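Local atomic coordinates of Oxidored_FMN domain-containing protein ([Pseudomonas] geniculata N1, PDB entry 6L6J), a protein that acts as a 6-hydroxypseudooxynicotine amine oxidase and binds FMN, a [4Fe-4S] cluster and ADP. Residues F181-V186 and R232-T237; S122-Y127 and V186-D191; S522-D527 and N606-D611; P504-P509 and A588-S593. All blocks are in the same frame, centred on the assembly; numbering follows the deposited sequence.

The four contacts form two pairs in different parts of the chain. Interactions 1 and 2 lie in the FMN-binding TIM barrel, with centres about 12 Å apart. They share Val-186 and meet at the end of helix 177-182, where Phe-181 O probably bonds to Asn-187 ND2. Interactions 3 and 4 lie in the OYE-like second alpha/beta domain, with centres about 8 Å apart. They are joined by a probable hydrogen bond from Ala-610 N to Ser-593 O. In each pair the segments alternate along the chain, and the barrel pair is complete before the other begins. Centres of different pairs are about 40 to 52 Å apart, so each pair packs its own domain.

Interaction 1. Residues F181-V186 and R232-T237; sequences FLDTRV and RQTNLT
Asp-183 OD1 is the best-held polar atom here, gripped by one hydrogen bond, from Arg-185 N at 2.9 Å. The bond forms an Asx turn where the chain leaves helix 177-182. The amide comes from above the carboxylate plane, 43° out of it. The contact belongs to a TIM barrel. It joins this turn, which follows strand 166-171, to the loop after the neighbouring strand 220-229. Asp-183 CG is anti to the backbone N, and this turns the carboxylate to Thr-234 and Leu-236. OD1 of Asp-183 lies 3.4 Å from Thr-234 CB, and the two side chains cross at about a right angle. Arg-185 extends straight from CG to NE. Its NE gives a weak hydrogen bond to Gln-233 O at 3.4 Å. Gln-233 is the centre of an inverse gamma turn, which places that carbonyl.

Arg-232 is bent at chi2 and chi3 and meets Arg-185 tip to tip. Arg-185 NH2 sits over the centre of the Arg-232 guanidinium, 3.4 Å above its plane. The two planes are 36° apart. These like charges would be expected to repel each other. Asp-183 may soften this a little, although its OD2 is 6.0 Å from Arg-232 NH1. Leu-236 fills the inner end of the contact. Its CD1 lies 3.6 Å from Asp-183 CG, and its CD2 lies 3.8 Å from Leu-182 O.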
loop_
_atom_site.group_PDB
_atom_site.type_symbol
_atom_site.label_atom_id
_atom_site.label_comp_id
_atom_site.label_asym_id
_atom_site.label_seq_id
_atom_site.Cartn_x
_atom_site.Cartn_y
_atom_site.Cartn_z
ATOM N N PHE A 181 -14.142 -15.672 17.423
ATOM C CA PHE A 181 -14.603 -16.224 18.722
ATOM C C PHE A 181 -14.818 -15.080 19.719
ATOM O O PHE A 181 -15.871 -15.053 20.386
ATOM C CB PHE A 181 -13.668 -17.330 19.202
ATOM C CG PHE A 181 -14.075 -18.711 18.759
ATOM C CD1 PHE A 181 -13.832 -19.141 17.474
ATOM C CD2 PHE A 181 -14.703 -19.581 19.641
ATOM C CE1 PHE A 181 -14.179 -20.427 17.078
ATOM C CE2 PHE A 181 -15.067 -20.859 19.240
ATOM C CZ PHE A 181 -14.804 -21.278 17.959
ATOM N N LEU A 182 -13.890 -14.127 19.787
ATOM C CA LEU A 182 -13.998 -12.909 20.647
ATOM C C LEU A 182 -15.275 -12.094 20.392
ATOM O O LEU A 182 -15.798 -11.508 21.355
ATOM C CB LEU A 182 -12.816 -11.991 20.338
ATOM C CG LEU A 182 -11.692 -11.984 21.349
ATOM C CD1 LEU A 182 -10.730 -10.862 20.989
ATOM C CD2 LEU A 182 -12.245 -11.839 22.765
ATOM N N ASP A 183 -15.663 -11.950 19.124
ATOM C CA ASP A 183 -16.650 -10.948 18.623
ATOM C C ASP A 183 -18.069 -11.469 18.869
ATOM O O ASP A 183 -18.432 -12.501 18.241
ATOM C CB ASP A 183 -16.411 -10.669 17.132
ATOM C CG ASP A 183 -17.107 -9.431 16.592
ATOM O OD1 ASP A 183 -18.087 -8.990 17.242
ATOM O OD2 ASP A 183 -16.660 -8.906 15.533
ATOM N N THR A 184 -18.845 -10.791 19.728
ATOM C CA THR A 184 -20.273 -11.132 20.006
ATOM C C THR A 184 -21.124 -10.993 18.751
ATOM O O THR A 184 -22.174 -11.640 18.713
ATOM C CB THR A 184 -20.912 -10.279 21.103
ATOM O OG1 THR A 184 -20.619 -8.912 20.826
ATOM C CG2 THR A 184 -20.410 -10.660 22.478
ATOM N N ARG A 185 -20.694 -10.195 17.774
ATOM C CA ARG A 185 -21.396 -10.078 16.470
ATOM C C ARG A 185 -21.251 -11.365 15.644
ATOM O O ARG A 185 -22.094 -11.580 14.776
ATOM C CB ARG A 185 -20.903 -8.873 15.676
ATOM C CG ARG A 185 -21.863 -7.692 15.725
ATOM C CD ARG A 185 -21.173 -6.489 15.136
ATOM N NE ARG A 185 -21.867 -5.208 15.141
ATOM C CZ ARG A 185 -22.981 -4.939 14.473
ATOM N NH1 ARG A 185 -23.498 -3.720 14.528
ATOM N NH2 ARG A 185 -23.593 -5.882 13.776
ATOM N N VAL A 186 -20.244 -12.190 15.916
ATOM C CA VAL A 186 -19.959 -13.453 15.172
ATOM C C VAL A 186 -20.205 -14.665 16.077
ATOM O O VAL A 186 -20.808 -15.645 15.595
ATOM C CB VAL A 186 -18.518 -13.501 14.615
ATOM C CG1 VAL A 186 -18.373 -14.611 13.597
ATOM C CG2 VAL A 186 -18.054 -12.180 14.017
ATOM N N ARG A 232 -17.359 -1.672 12.285
ATOM C CA ARG A 232 -18.742 -1.489 12.816
ATOM C C ARG A 232 -18.664 -1.531 14.346
ATOM O O ARG A 232 -17.649 -2.034 14.858
ATOM C CB ARG A 232 -19.679 -2.574 12.262
ATOM C CG ARG A 232 -19.007 -3.922 12.011
ATOM C CD ARG A 232 -19.900 -5.108 12.299
ATOM N NE ARG A 232 -20.871 -5.386 11.241
ATOM C CZ ARG A 232 -21.489 -6.562 11.039
ATOM N NH1 ARG A 232 -21.250 -7.606 11.821
ATOM N NH2 ARG A 232 -22.347 -6.690 10.039
ATOM N N GLN A 233 -19.691 -1.041 15.046
ATOM C CA GLN A 233 -19.748 -1.049 16.535
ATOM C C GLN A 233 -20.043 -2.479 17.017
ATOM O O GLN A 233 -21.193 -2.738 17.429
ATOM C CB GLN A 233 -20.777 -0.035 17.044
ATOM C CG GLN A 233 -20.653 1.337 16.384
ATOM C CD GLN A 233 -20.939 2.494 17.312
ATOM O OE1 GLN A 233 -21.331 2.324 18.468
ATOM N NE2 GLN A 233 -20.728 3.699 16.810
ATOM N N THR A 234 -19.030 -3.360 16.947
ATOM C CA THR A 234 -19.061 -4.791 17.379
ATOM C C THR A 234 -18.803 -4.895 18.899
ATOM O O THR A 234 -18.990 -6.012 19.441
ATOM C CB THR A 234 -18.068 -5.671 16.583
ATOM O OG1 THR A 234 -16.731 -5.218 16.799
ATOM C CG2 THR A 234 -18.274 -5.710 15.081
ATOM N N ASN A 235 -18.394 -3.794 19.556
ATOM C CA ASN A 235 -18.100 -3.672 21.021
ATOM C C ASN A 235 -16.726 -4.274 21.375
ATOM O O ASN A 235 -16.420 -4.399 22.585
ATOM C CB ASN A 235 -19.207 -4.273 21.898
ATOM C CG ASN A 235 -20.486 -3.465 21.861
ATOM O OD1 ASN A 235 -20.478 -2.290 21.491
ATOM N ND2 ASN A 235 -21.589 -4.083 22.248
ATOM N N LEU A 236 -15.923 -4.636 20.365
ATOM C CA LEU A 236 -14.474 -4.949 20.507
ATOM C C LEU A 236 -13.715 -3.624 20.457
ATOM O O LEU A 236 -13.149 -3.307 19.393
ATOM C CB LEU A 236 -13.997 -5.877 19.377
ATOM C CG LEU A 236 -14.628 -7.269 19.307
ATOM C CD1 LEU A 236 -14.169 -8.000 18.048
ATOM C CD2 LEU A 236 -14.319 -8.096 20.551
ATOM N N THR A 237 -13.758 -2.858 21.546
ATOM C CA THR A 237 -13.065 -1.543 21.670
ATOM C C THR A 237 -11.990 -1.629 22.757
ATOM O O THR A 237 -12.147 -2.469 23.680
ATOM C CB THR A 237 -14.062 -0.410 21.934
ATOM O OG1 THR A 237 -14.860 -0.767 23.064
ATOM C CG2 THR A 237 -14.934 -0.133 20.728
#

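Interaction 2. Residues S122-Y127 and V186-D191; sequences SPTTKY and VNKRTD
Arg-189 satisfies polar groups on both sides of this contact between two loops of the TIM barrel. Its NH1 gives a hydrogen bond of 3.0 Å to Pro-123 O, in the carbonyl plane and on a lone pair. The same NH1 also bonds to Ile-140 O. Its other edge grips Asp-191 side-on, NE to OD1 and NH2 to OD2, the latter a salt bridge of 2.7 Å. The side-on pairing, with both oxygens close to the guanidinium plane, fixes how the group is turned. An alanine here would remove the guanidinium and would probably loosen the 122-127 loop, since Pro-123 O would lose this donor.

The second crossing bond runs from Lys-188 N to Thr-124 OG1 at 3.2 Å. Asn-187 OD1 accepts from Arg-189 N at 3.0 Å, which makes an Asx turn. Its ND2 bonds to Tyr-193 O and Phe-181 O, so both ends of the amide are used. Lys-188 NZ turns back to Thr-184 O. Between the polar groups, Pro-123 CG packs 4.1 Å from Val-186 CG1, and Lys-126 CD crosses the same methyl.

Strand 121-122 leads into one loop. The other runs from helix 177-182 to helix 197-215, and Pro-123 also rests on Asp-180 and Phe-181 of helix 177-182.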
loop_
_atom_site.group_PDB
_atom_site.type_symbol
_atom_site.label_atom_id
_atom_site.label_comp_id
_atom_site.label_asym_id
_atom_site.label_seq_id
_atom_site.Cartn_x
_atom_site.Cartn_y
_atom_site.Cartn_z
ATOM N N SER A 122 -15.938 -21.280 11.749
ATOM C CA SER A 122 -16.519 -20.146 12.498
ATOM C C SER A 122 -17.057 -20.671 13.824
ATOM O O SER A 122 -17.462 -21.843 13.874
ATOM C CB SER A 122 -17.604 -19.477 11.694
ATOM O OG SER A 122 -18.239 -18.426 12.424
ATOM N N PRO A 123 -17.092 -19.836 14.898
ATOM C CA PRO A 123 -17.837 -20.158 16.113
ATOM C C PRO A 123 -19.285 -20.504 15.748
ATOM O O PRO A 123 -19.831 -21.417 16.356
ATOM C CB PRO A 123 -17.791 -18.871 16.959
ATOM C CG PRO A 123 -17.334 -17.779 16.001
ATOM C CD PRO A 123 -16.471 -18.505 14.987
ATOM N N THR A 124 -19.835 -19.790 14.747
ATOM C CA THR A 124 -21.252 -19.845 14.303
ATOM C C THR A 124 -21.317 -19.593 12.793
ATOM O O THR A 124 -20.639 -18.643 12.332
ATOM C CB THR A 124 -22.091 -18.839 15.102
ATOM O OG1 THR A 124 -21.902 -19.196 16.480
ATOM C CG2 THR A 124 -23.562 -18.832 14.724
ATOM N N THR A 125 -22.108 -20.403 12.068
ATOM C CA THR A 125 -22.159 -20.411 10.580
ATOM C C THR A 125 -22.499 -19.019 10.056
ATOM O O THR A 125 -23.424 -18.365 10.564
ATOM C CB THR A 125 -23.166 -21.401 9.990
ATOM O OG1 THR A 125 -22.785 -22.701 10.405
ATOM C CG2 THR A 125 -23.177 -21.437 8.478
ATOM N N LYS A 126 -21.768 -18.624 9.029
ATOM C CA LYS A 126 -22.044 -17.427 8.211
ATOM C C LYS A 126 -21.215 -17.570 6.933
ATOM O O LYS A 126 -20.256 -18.368 6.950
ATOM C CB LYS A 126 -21.675 -16.170 8.998
ATOM C CG LYS A 126 -20.193 -16.003 9.330
ATOM C CD LYS A 126 -19.838 -14.647 9.906
ATOM C CE LYS A 126 -20.416 -13.457 9.152
ATOM N NZ LYS A 126 -19.850 -13.291 7.793
ATOM N N TYR A 127 -21.558 -16.832 5.875
ATOM C CA TYR A 127 -20.691 -16.702 4.673
ATOM C C TYR A 127 -19.432 -15.967 5.115
ATOM O O TYR A 127 -19.458 -15.202 6.065
ATOM C CB TYR A 127 -21.444 -16.024 3.527
ATOM C CG TYR A 127 -22.631 -16.803 3.017
ATOM C CD1 TYR A 127 -22.461 -17.913 2.206
ATOM C CD2 TYR A 127 -23.924 -16.409 3.305
ATOM C CE1 TYR A 127 -23.535 -18.631 1.705
ATOM C CE2 TYR A 127 -25.010 -17.117 2.814
ATOM C CZ TYR A 127 -24.814 -18.226 2.011
ATOM O OH TYR A 127 -25.879 -18.918 1.537
ATOM N N VAL A 186 -20.244 -12.190 15.916
ATOM C CA VAL A 186 -19.959 -13.453 15.172
ATOM C C VAL A 186 -20.205 -14.665 16.077
ATOM O O VAL A 186 -20.808 -15.645 15.595
ATOM C CB VAL A 186 -18.518 -13.501 14.615
ATOM C CG1 VAL A 186 -18.373 -14.611 13.597
ATOM C CG2 VAL A 186 -18.054 -12.180 14.017
ATOM N N ASN A 187 -19.671 -14.652 17.300
ATOM C CA ASN A 187 -19.845 -15.778 18.250
ATOM C C ASN A 187 -21.272 -15.700 18.799
ATOM O O ASN A 187 -21.612 -14.641 19.382
ATOM C CB ASN A 187 -18.775 -15.775 19.341
ATOM C CG ASN A 187 -18.729 -17.074 20.115
ATOM O OD1 ASN A 187 -19.658 -17.870 20.037
ATOM N ND2 ASN A 187 -17.663 -17.306 20.865
ATOM N N LYS A 188 -22.085 -16.736 18.547
ATOM C CA LYS A 188 -23.483 -16.864 19.057
ATOM C C LYS A 188 -23.612 -18.170 19.845
ATOM O O LYS A 188 -24.749 -18.601 20.095
ATOM C CB LYS A 188 -24.510 -16.857 17.918
ATOM C CG LYS A 188 -24.503 -15.614 17.029
ATOM C CD LYS A 188 -24.983 -14.365 17.702
ATOM C CE LYS A 188 -24.441 -13.112 17.043
ATOM N NZ LYS A 188 -24.992 -11.871 17.645
ATOM N N ARG A 189 -22.480 -18.748 20.235
ATOM C CA ARG A 189 -22.426 -20.080 20.871
ATOM C C ARG A 189 -23.006 -19.999 22.288
ATOM O O ARG A 189 -22.991 -18.888 22.904
ATOM C CB ARG A 189 -20.979 -20.573 20.898
ATOM C CG ARG A 189 -20.332 -20.755 19.531
ATOM C CD ARG A 189 -18.905 -21.207 19.698
ATOM N NE ARG A 189 -18.830 -22.594 20.158
ATOM C CZ ARG A 189 -18.663 -23.660 19.379
ATOM N NH1 ARG A 189 -18.568 -23.533 18.066
ATOM N NH2 ARG A 189 -18.611 -24.861 19.919
ATOM N N THR A 190 -23.464 -21.144 22.803
ATOM C CA THR A 190 -24.064 -21.281 24.161
ATOM C C THR A 190 -23.269 -22.272 25.027
ATOM O O THR A 190 -23.775 -22.601 26.127
ATOM C CB THR A 190 -25.536 -21.683 24.021
ATOM O OG1 THR A 190 -25.564 -22.941 23.348
ATOM C CG2 THR A 190 -26.350 -20.667 23.249
ATOM N N ASP A 191 -22.097 -22.727 24.558
ATOM C CA ASP A 191 -21.165 -23.639 25.286
ATOM C C ASP A 191 -20.112 -22.777 26.019
ATOM O O ASP A 191 -20.322 -21.551 26.123
ATOM C CB ASP A 191 -20.593 -24.702 24.329
ATOM C CG ASP A 191 -19.635 -24.189 23.261
ATOM O OD1 ASP A 191 -19.532 -22.954 23.085
ATOM O OD2 ASP A 191 -18.995 -25.029 22.618
#

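Interaction 3. Residues S522-D527 and N606-D611; sequences SVIVYD and NEMAAD
Strand 522-527 belongs to the mixed sheet of the OYE-like second alpha/beta domain, where it pairs in parallel with strands 547-552 and 612-621. Strand 605-609 is an outer strand of a separate antiparallel three-stranded sheet. Strands 522-527 and 605-609 are therefore not partners in one sheet. Their axes come within 8.1 Å, and their directions differ by 123°. The chain from 606 to 611 crosses from the small sheet and leads straight into strand 612-621.

Ile-524 carries the apolar part. Its CB points toward the other segment. From there CG1 is anti to the carbonyl carbon and comes 4.1 Å from Ala-610 CB. CD1 is the tip and does most of the touching. It packs 3.6 Å from Met-608 CB and 3.8 Å from Ala-610 CB. The Met-608 chain crosses Ile-524 at about a right angle, and its SD also lies close to CD1. On the sheet side, Ile-524 touches Val-551 of strand 547-552.

Ser-522 and Asp-611 make the polar part. Ser-522 OG lies between the backbone N and the carbonyl carbon, chi1 60°, and so faces Asp-611. It accepts a hydrogen bond from Asp-611 N at 3.1 Å. The same amide reaches Ser-522 O in a weak, bent bond. An alanine in place of Ser-522 would remove this hydroxyl acceptor and would probably leave Asp-611 N more loosely held. Asp-611 returns the contact: its OD2 accepts a weak but nearly straight bond from Ser-522 N at 3.3 Å.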
loop_
_atom_site.group_PDB
_atom_site.type_symbol
_atom_site.label_atom_id
_atom_site.label_comp_id
_atom_site.label_asym_id
_atom_site.label_seq_id
_atom_site.Cartn_x
_atom_site.Cartn_y
_atom_site.Cartn_z
ATOM N N SER A 522 -24.911 23.796 -8.858
ATOM C CA SER A 522 -24.833 22.322 -8.884
ATOM C C SER A 522 -23.741 21.933 -9.881
ATOM O O SER A 522 -23.462 22.720 -10.793
ATOM C CB SER A 522 -26.161 21.732 -9.236
ATOM O OG SER A 522 -26.571 22.194 -10.518
ATOM N N VAL A 523 -23.111 20.776 -9.681
ATOM C CA VAL A 523 -22.106 20.214 -10.626
ATOM C C VAL A 523 -22.156 18.685 -10.525
ATOM O O VAL A 523 -22.209 18.137 -9.384
ATOM C CB VAL A 523 -20.698 20.788 -10.385
ATOM C CG1 VAL A 523 -20.316 20.750 -8.919
ATOM C CG2 VAL A 523 -19.644 20.083 -11.216
ATOM N N ILE A 524 -22.194 18.045 -11.698
ATOM C CA ILE A 524 -22.077 16.568 -11.868
ATOM C C ILE A 524 -20.629 16.229 -12.220
ATOM O O ILE A 524 -20.095 16.786 -13.221
ATOM C CB ILE A 524 -23.053 16.037 -12.931
ATOM C CG1 ILE A 524 -24.468 15.918 -12.354
ATOM C CG2 ILE A 524 -22.550 14.718 -13.487
ATOM C CD1 ILE A 524 -25.533 15.623 -13.381
ATOM N N VAL A 525 -20.018 15.362 -11.415
ATOM C CA VAL A 525 -18.680 14.765 -11.712
ATOM C C VAL A 525 -18.959 13.350 -12.171
ATOM O O VAL A 525 -19.582 12.615 -11.401
ATOM C CB VAL A 525 -17.718 14.797 -10.511
ATOM C CG1 VAL A 525 -16.322 14.365 -10.897
ATOM C CG2 VAL A 525 -17.672 16.175 -9.880
ATOM N N TYR A 526 -18.596 13.047 -13.416
ATOM C CA TYR A 526 -18.839 11.738 -14.075
ATOM C C TYR A 526 -17.523 10.970 -14.060
ATOM O O TYR A 526 -16.520 11.479 -14.617
ATOM C CB TYR A 526 -19.399 11.956 -15.477
ATOM C CG TYR A 526 -19.871 10.716 -16.195
ATOM C CD1 TYR A 526 -20.723 9.803 -15.592
ATOM C CD2 TYR A 526 -19.515 10.494 -17.516
ATOM C CE1 TYR A 526 -21.177 8.690 -16.280
ATOM C CE2 TYR A 526 -19.969 9.393 -18.219
ATOM C CZ TYR A 526 -20.794 8.484 -17.595
ATOM O OH TYR A 526 -21.217 7.393 -18.295
ATOM N N ASP A 527 -17.526 9.834 -13.359
ATOM C CA ASP A 527 -16.338 8.980 -13.128
ATOM C C ASP A 527 -16.430 7.741 -14.022
ATOM O O ASP A 527 -17.245 6.857 -13.717
ATOM C CB ASP A 527 -16.213 8.615 -11.650
ATOM C CG ASP A 527 -14.958 7.834 -11.348
ATOM O OD1 ASP A 527 -14.046 7.856 -12.218
ATOM O OD2 ASP A 527 -14.906 7.218 -10.250
ATOM N N ASN A 606 -33.624 9.601 -16.658
ATOM C CA ASN A 606 -33.701 10.658 -15.623
ATOM C C ASN A 606 -33.072 11.938 -16.164
ATOM O O ASN A 606 -32.144 11.831 -16.979
ATOM C CB ASN A 606 -32.968 10.227 -14.358
ATOM C CG ASN A 606 -33.916 9.697 -13.315
ATOM O OD1 ASN A 606 -34.159 8.490 -13.241
ATOM N ND2 ASN A 606 -34.482 10.614 -12.547
ATOM N N GLU A 607 -33.545 13.097 -15.703
ATOM C CA GLU A 607 -32.838 14.392 -15.884
ATOM C C GLU A 607 -32.304 14.845 -14.518
ATOM O O GLU A 607 -33.061 14.797 -13.526
ATOM C CB GLU A 607 -33.740 15.428 -16.561
ATOM C CG GLU A 607 -33.606 15.472 -18.078
ATOM C CD GLU A 607 -33.752 16.860 -18.693
ATOM O OE1 GLU A 607 -33.035 17.776 -18.240
ATOM O OE2 GLU A 607 -34.578 17.028 -19.623
ATOM N N MET A 608 -31.026 15.222 -14.486
ATOM C CA MET A 608 -30.357 15.851 -13.324
ATOM C C MET A 608 -30.000 17.287 -13.707
ATOM O O MET A 608 -29.355 17.489 -14.750
ATOM C CB MET A 608 -29.074 15.111 -12.940
ATOM C CG MET A 608 -29.288 13.644 -12.588
ATOM S SD MET A 608 -27.799 12.822 -11.931
ATOM C CE MET A 608 -28.575 11.313 -11.357
ATOM N N ALA A 609 -30.407 18.247 -12.884
ATOM C CA ALA A 609 -29.964 19.648 -12.994
ATOM C C ALA A 609 -28.443 19.659 -12.783
ATOM O O ALA A 609 -27.938 18.836 -11.997
ATOM C CB ALA A 609 -30.716 20.500 -12.006
ATOM N N ALA A 610 -27.730 20.512 -13.507
ATOM C CA ALA A 610 -26.261 20.589 -13.445
ATOM C C ALA A 610 -25.789 21.890 -14.104
ATOM O O ALA A 610 -25.820 21.964 -15.341
ATOM C CB ALA A 610 -25.674 19.369 -14.105
ATOM N N ASP A 611 -25.367 22.863 -13.301
ATOM C CA ASP A 611 -24.865 24.157 -13.814
ATOM C C ASP A 611 -23.477 23.917 -14.412
ATOM O O ASP A 611 -23.153 24.554 -15.428
ATOM C CB ASP A 611 -24.944 25.217 -12.718
ATOM C CG ASP A 611 -26.382 25.518 -12.314
ATOM O OD1 ASP A 611 -27.213 25.754 -13.242
ATOM O OD2 ASP A 611 -26.669 25.484 -11.088
#

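Interaction 4. Residues P504-P509 and A588-S593; sequences PHVLTP and ASIGPS
The backbones of 504-509 and 588-593 stay apart. Val-506 CA and Ile-590 CA are 8.4 Å from each other, too far for the two strands to pair. His-505 CA and Pro-592 CA are a little closer, at 7.5 Å. Strand 506-507 pairs in parallel with strand 612-621 of the mixed sheet. Strand 585-590 is an outer strand of the small antiparallel sheet, and it carries a classic beta bulge where Ala-588 and Ser-589 both face Lys-596. The contact joins these two sheets of the OYE-like second alpha/beta domain through side chains of 504-509, which meet Ile-590 and the backbone carbonyls of Gly-591 and Pro-592.

His-505 does most of the joining. Its CG lies between the backbone N and the carbonyl carbon, chi1 78°, and the ring reaches across to residues 590-592. Pro-592 O sits over the centre of one face, 3.6 Å above the ring plane. Val-506 CG2 lies on the opposite face, offset toward the rim. Ile-590 CG2 approaches the ring obliquely and is 3.8 Å from His-505 NE2. The same methyl meets Val-506 CG2 tip to tip, also at 3.8 Å. Ile-590 and His-505 both touch Val-613 of strand 612-621, which ties the contact to the mixed sheet.

A water lies in the ring plane at its edge, 2.6 Å from His-505 NE2. It donates to Gly-591 O at 2.9 Å and so bridges the two segments. The carbonyl oxygens of Gly-591 and Pro-592 near the imidazole would tend to favour positive charge on it, so its protonated form may be somewhat stabilised.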
loop_
_atom_site.group_PDB
_atom_site.type_symbol
_atom_site.label_atom_id
_atom_site.label_comp_id
_atom_site.label_asym_id
_atom_site.label_seq_id
_atom_site.Cartn_x
_atom_site.Cartn_y
_atom_site.Cartn_z
ATOM N N PRO A 504 -19.811 25.029 -23.144
ATOM C CA PRO A 504 -18.761 25.668 -22.340
ATOM C C PRO A 504 -18.856 25.423 -20.823
ATOM O O PRO A 504 -17.866 25.618 -20.150
ATOM C CB PRO A 504 -18.958 27.168 -22.630
ATOM C CG PRO A 504 -20.434 27.274 -22.992
ATOM C CD PRO A 504 -20.700 26.017 -23.786
ATOM N N HIS A 505 -20.022 25.006 -20.317
ATOM C CA HIS A 505 -20.193 24.673 -18.876
ATOM C C HIS A 505 -19.554 23.300 -18.567
ATOM O O HIS A 505 -19.423 22.964 -17.353
ATOM C CB HIS A 505 -21.671 24.801 -18.459
ATOM C CG HIS A 505 -22.531 23.652 -18.865
ATOM N ND1 HIS A 505 -22.748 23.330 -20.191
ATOM C CD2 HIS A 505 -23.219 22.747 -18.127
ATOM C CE1 HIS A 505 -23.529 22.268 -20.248
ATOM N NE2 HIS A 505 -23.823 21.882 -18.995
ATOM N N VAL A 506 -19.180 22.528 -19.607
ATOM C CA VAL A 506 -18.551 21.174 -19.469
ATOM C C VAL A 506 -17.033 21.328 -19.278
ATOM O O VAL A 506 -16.390 22.053 -20.064
ATOM C CB VAL A 506 -18.882 20.259 -20.659
ATOM C CG1 VAL A 506 -18.281 18.867 -20.480
ATOM C CG2 VAL A 506 -20.380 20.152 -20.887
ATOM N N LEU A 507 -16.485 20.655 -18.265
ATOM C CA LEU A 507 -15.056 20.741 -17.874
ATOM C C LEU A 507 -14.439 19.336 -17.809
ATOM O O LEU A 507 -15.167 18.325 -17.885
ATOM C CB LEU A 507 -14.963 21.418 -16.504
ATOM C CG LEU A 507 -15.762 22.713 -16.333
ATOM C CD1 LEU A 507 -15.836 23.113 -14.869
ATOM C CD2 LEU A 507 -15.166 23.837 -17.168
ATOM N N THR A 508 -13.121 19.308 -17.645
ATOM C CA THR A 508 -12.284 18.104 -17.429
ATOM C C THR A 508 -11.425 18.349 -16.197
ATOM O O THR A 508 -11.323 19.486 -15.735
ATOM C CB THR A 508 -11.385 17.834 -18.638
ATOM O OG1 THR A 508 -10.153 18.518 -18.419
ATOM C CG2 THR A 508 -11.995 18.273 -19.952
ATOM N N PRO A 509 -10.787 17.305 -15.621
ATOM C CA PRO A 509 -9.857 17.494 -14.511
ATOM C C PRO A 509 -8.790 18.569 -14.753
ATOM O O PRO A 509 -8.340 19.117 -13.780
ATOM C CB PRO A 509 -9.206 16.109 -14.365
ATOM C CG PRO A 509 -10.264 15.148 -14.842
ATOM C CD PRO A 509 -10.980 15.890 -15.951
ATOM N N ALA A 588 -26.283 9.861 -21.029
ATOM C CA ALA A 588 -26.785 9.762 -22.423
ATOM C C ALA A 588 -26.347 11.008 -23.194
ATOM O O ALA A 588 -25.873 10.875 -24.352
ATOM C CB ALA A 588 -28.286 9.612 -22.452
ATOM N N SER A 589 -26.484 12.173 -22.566
ATOM C CA SER A 589 -26.391 13.497 -23.240
ATOM C C SER A 589 -26.273 14.610 -22.191
ATOM O O SER A 589 -26.766 14.411 -21.060
ATOM C CB SER A 589 -27.588 13.711 -24.169
ATOM O OG SER A 589 -28.711 14.233 -23.456
ATOM N N ILE A 590 -25.668 15.737 -22.581
ATOM C CA ILE A 590 -25.470 16.931 -21.711
ATOM C C ILE A 590 -26.177 18.122 -22.356
ATOM O O ILE A 590 -25.726 18.519 -23.431
ATOM C CB ILE A 590 -23.974 17.221 -21.472
ATOM C CG1 ILE A 590 -23.272 16.048 -20.778
ATOM C CG2 ILE A 590 -23.810 18.507 -20.678
ATOM C CD1 ILE A 590 -21.755 16.145 -20.765
ATOM N N GLY A 591 -27.206 18.670 -21.697
ATOM C CA GLY A 591 -27.873 19.934 -22.081
ATOM C C GLY A 591 -27.301 21.160 -21.361
ATOM O O GLY A 591 -26.436 21.050 -20.488
ATOM N N PRO A 592 -27.797 22.377 -21.684
ATOM C CA PRO A 592 -27.251 23.630 -21.143
ATOM C C PRO A 592 -27.231 23.745 -19.609
ATOM O O PRO A 592 -26.415 24.491 -19.091
ATOM C CB PRO A 592 -28.208 24.719 -21.668
ATOM C CG PRO A 592 -28.869 24.113 -22.879
ATOM C CD PRO A 592 -28.917 22.616 -22.613
ATOM N N SER A 593 -28.158 23.068 -18.932
ATOM C CA SER A 593 -28.359 23.187 -17.465
ATOM C C SER A 593 -28.874 21.869 -16.859
ATOM O O SER A 593 -29.374 21.886 -15.716
ATOM C CB SER A 593 -29.311 24.324 -17.178
ATOM O OG SER A 593 -30.655 23.934 -17.452
HETATM O O HOH W 1 -25.477 20.278 -17.880
#